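Local coordinates for protein N5-carboxyaminoimidazole ribonucleotide synthetase (Bacillus anthracis, PDB 3QFF) that probably carboxylates 5-aminoimidazole ribonucleotide with bicarbonate at the cost of ATP in purine biosynthesis, yielding N5-carboxyaminoimidazole ribonucleotide, and binds ADP in an ATP-grasp pocket, at residues A[39-44]-A[70-75]. Sequence-based numbering, arbitrary orientation.
Sequences KIAVLD and QHLAEI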
ATOM      1  N   LYS A  39      13.386   0.916   7.978  1.00 24.19           N
ATOM      2  CA  LYS A  39      13.402  -0.174   8.950  1.00 24.49           C
ATOM      3  C   LYS A  39      12.486   0.234  10.105  1.00 23.69           C
ATOM      4  O   LYS A  39      12.313   1.421  10.365  1.00 23.46           O
ATOM      5  CB  LYS A  39      14.850  -0.402   9.419  1.00 25.07           C
ATOM      6  CG  LYS A  39      15.024  -1.442  10.522  1.00 29.33           C
ATOM      7  CD  LYS A  39      16.520  -1.811  10.700  1.00 34.69           C
ATOM      8  CE  LYS A  39      16.730  -2.691  11.944  1.00 37.01           C
ATOM      9  NZ  LYS A  39      18.158  -3.131  12.095  1.00 38.68           N
ATOM     10  N   ILE A  40      11.884  -0.740  10.779  1.00 23.42           N
ATOM     11  CA  ILE A  40      10.894  -0.462  11.810  1.00 22.99           C
ATOM     12  C   ILE A  40      11.231  -1.139  13.139  1.00 23.27           C
ATOM     13  O   ILE A  40      11.502  -2.349  13.181  1.00 23.13           O
ATOM     14  CB  ILE A  40       9.464  -0.924  11.371  1.00 23.41           C
ATOM     15  CG1 ILE A  40       9.046  -0.261  10.044  1.00 23.58           C
ATOM     16  CG2 ILE A  40       8.415  -0.682  12.502  1.00 21.98           C
ATOM     17  CD1 ILE A  40       8.889   1.249  10.102  1.00 24.42           C
ATOM     18  N   ALA A  41      11.216  -0.351  14.214  1.00 23.00           N
ATOM     19  CA  ALA A  41      11.260  -0.894  15.581  1.00 23.35           C
ATOM     20  C   ALA A  41       9.958  -0.546  16.288  1.00 23.60           C
ATOM     21  O   ALA A  41       9.439   0.560  16.125  1.00 23.93           O
ATOM     22  CB  ALA A  41      12.469  -0.334  16.347  1.00 22.49           C
ATOM     23  N   VAL A  42       9.416  -1.475  17.067  1.00 23.98           N
ATOM     24  CA  VAL A  42       8.172  -1.215  17.795  1.00 24.00           C
ATOM     25  C   VAL A  42       8.321  -1.613  19.262  1.00 24.86           C
ATOM     26  O   VAL A  42       9.000  -2.589  19.585  1.00 24.47           O
ATOM     27  CB  VAL A  42       6.941  -1.941  17.139  1.00 24.01           C
ATOM     28  CG1 VAL A  42       7.189  -3.442  16.988  1.00 24.09           C
ATOM     29  CG2 VAL A  42       5.640  -1.695  17.930  1.00 22.99           C
ATOM     30  N   LEU A  43       7.693  -0.836  20.140  1.00 25.68           N
ATOM     31  CA  LEU A  43       7.539  -1.199  21.554  1.00 25.98           C
ATOM     32  C   LEU A  43       6.060  -1.367  21.888  1.00 26.61           C
ATOM     33  O   LEU A  43       5.239  -0.503  21.560  1.00 25.93           O
ATOM     34  CB  LEU A  43       8.179  -0.145  22.458  1.00 26.09           C
ATOM     35  CG  LEU A  43       8.148  -0.299  23.988  1.00 26.71           C
ATOM     36  CD1 LEU A  43       9.226   0.574  24.583  1.00 27.97           C
ATOM     37  CD2 LEU A  43       6.793   0.072  24.594  1.00 25.55           C
ATOM     38  N   ASP A  44       5.742  -2.463  22.576  1.00 27.07           N
ATOM     39  CA  ASP A  44       4.361  -2.851  22.879  1.00 28.70           C
ATOM     40  C   ASP A  44       4.380  -3.880  24.021  1.00 29.63           C
ATOM     41  O   ASP A  44       5.281  -4.714  24.080  1.00 28.97           O
ATOM     42  CB  ASP A  44       3.703  -3.465  21.633  1.00 28.82           C
ATOM     43  CG  ASP A  44       2.190  -3.668  21.790  1.00 31.52           C
ATOM     44  OD1 ASP A  44       1.779  -4.724  22.309  1.00 32.04           O
ATOM     45  OD2 ASP A  44       1.410  -2.766  21.391  1.00 34.27           O
ATOM     46  N   GLN A  70      13.679   4.108  26.432  1.00 27.55           N
ATOM     47  CA  GLN A  70      15.041   4.528  26.138  1.00 27.87           C
ATOM     48  C   GLN A  70      15.711   3.591  25.147  1.00 27.52           C
ATOM     49  O   GLN A  70      16.404   4.050  24.248  1.00 27.10           O
ATOM     50  CB  GLN A  70      15.871   4.649  27.425  1.00 28.41           C
ATOM     51  CG  GLN A  70      15.602   5.955  28.172  1.00 30.27           C
ATOM     52  CD  GLN A  70      16.190   5.993  29.573  1.00 33.12           C
ATOM     53  OE1 GLN A  70      16.654   4.985  30.099  1.00 34.13           O
ATOM     54  NE2 GLN A  70      16.162   7.170  30.184  1.00 34.15           N
ATOM     55  N   HIS A  71      15.508   2.287  25.320  1.00 27.29           N
ATOM     56  CA  HIS A  71      16.077   1.308  24.403  1.00 27.46           C
ATOM     57  C   HIS A  71      15.523   1.486  22.975  1.00 26.72           C
ATOM     58  O   HIS A  71      16.273   1.431  22.017  1.00 26.54           O
ATOM     59  CB  HIS A  71      15.884  -0.125  24.910  1.00 27.85           C
ATOM     60  CG  HIS A  71      16.521  -1.155  24.032  1.00 29.96           C
ATOM     61  ND1 HIS A  71      15.913  -2.353  23.722  1.00 33.07           N
ATOM     62  CD2 HIS A  71      17.700  -1.147  23.366  1.00 31.07           C
ATOM     63  CE1 HIS A  71      16.694  -3.043  22.908  1.00 32.18           C
ATOM     64  NE2 HIS A  71      17.785  -2.334  22.678  1.00 32.95           N
ATOM     65  N   LEU A  72      14.217   1.719  22.852  1.00 26.27           N
ATOM     66  CA  LEU A  72      13.602   2.022  21.550  1.00 25.77           C
ATOM     67  C   LEU A  72      14.211   3.268  20.929  1.00 25.36           C
ATOM     68  O   LEU A  72      14.568   3.271  19.747  1.00 25.29           O
ATOM     69  CB  LEU A  72      12.080   2.208  21.685  1.00 25.43           C
ATOM     70  CG  LEU A  72      11.298   2.537  20.404  1.00 25.83           C
ATOM     71  CD1 LEU A  72      11.268   1.323  19.459  1.00 24.47           C
ATOM     72  CD2 LEU A  72       9.885   2.934  20.775  1.00 25.74           C
ATOM     73  N   ALA A  73      14.336   4.320  21.725  1.00 25.01           N
ATOM     74  CA  ALA A  73      14.873   5.578  21.226  1.00 25.85           C
ATOM     75  C   ALA A  73      16.304   5.407  20.736  1.00 26.20           C
ATOM     76  O   ALA A  73      16.661   5.933  19.677  1.00 26.15           O
ATOM     77  CB  ALA A  73      14.787   6.663  22.299  1.00 25.66           C
ATOM     78  N   GLU A  74      17.093   4.648  21.504  1.00 26.03           N
ATOM     79  CA  GLU A  74      18.520   4.386  21.238  1.00 27.17           C
ATOM     80  C   GLU A  74      18.806   3.751  19.893  1.00 25.71           C
ATOM     81  O   GLU A  74      19.923   3.863  19.378  1.00 26.06           O
ATOM     82  CB  GLU A  74      19.068   3.389  22.261  1.00 26.93           C
ATOM     83  CG  GLU A  74      19.441   3.951  23.585  1.00 33.16           C
ATOM     84  CD  GLU A  74      20.033   2.885  24.490  1.00 35.72           C
ATOM     85  OE1 GLU A  74      20.761   3.271  25.414  1.00 40.23           O
ATOM     86  OE2 GLU A  74      19.787   1.670  24.268  1.00 38.72           O
ATOM     87  N   ILE A  75      17.829   3.027  19.364  1.00 24.94           N
ATOM     88  CA  ILE A  75      18.015   2.312  18.108  1.00 24.63           C
ATOM     89  C   ILE A  75      17.161   2.879  16.974  1.00 24.31           C
ATOM     90  O   ILE A  75      17.123   2.318  15.874  1.00 24.00           O
ATOM     91  CB  ILE A  75      17.745   0.822  18.290  1.00 25.08           C
ATOM     92  CG1 ILE A  75      16.244   0.599  18.564  1.00 24.71           C
ATOM     93  CG2 ILE A  75      18.667   0.267  19.395  1.00 24.32           C
ATOM     94  CD1 ILE A  75      15.835  -0.822  18.762  1.00 30.71           C
TER
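A41 and L43 on strand 39-44 meet L72 and I75 in an apolar helix-on-sheet contact inside the Rossmann-like preATP-grasp domain. The strand is an inner one of a four-stranded parallel sheet, between 16-20 and 57-60. Helix 66-74 packs on one face of that sheet, running back against the strand direction, and leads on to strand 78-81, outermost in this chain's sheet. The axes of the two segments run nearly antiparallel, at 174°, and approach to 9.0 Å.

L72 carries the contact. Its CG is anti to the backbone N (chi1 180°), and its two methyls divide between two strand residues. L72 CD1 sits 3.7 Å from A41 CB and also lies over the backbone between A41 and V42. L72 CD2 packs 3.9 Å from L43 CB. The L72 fork therefore rests on the strand between two side chains that point to the same face. V42, between them in sequence, points to the other face.

I75, three residues further along the chain from L72, adds a lighter touch. Its CG1 stands between the backbone N and the carbonyl carbon (chi1 68°), and the chain then extends to CD1. I75 CD1 reaches A41 CB at 4.2 Å, so the small A41 side chain meets both L72 and I75. The neighbouring strands share the interface: L72 also touches I20 and I59, and I75 touches I57.

No hydrogen bond joins the two segments. Methyl and methylene groups meet in a largely buried layer, which implies that helix and strand are held here by hydrophobic burial rather than by directional bonds.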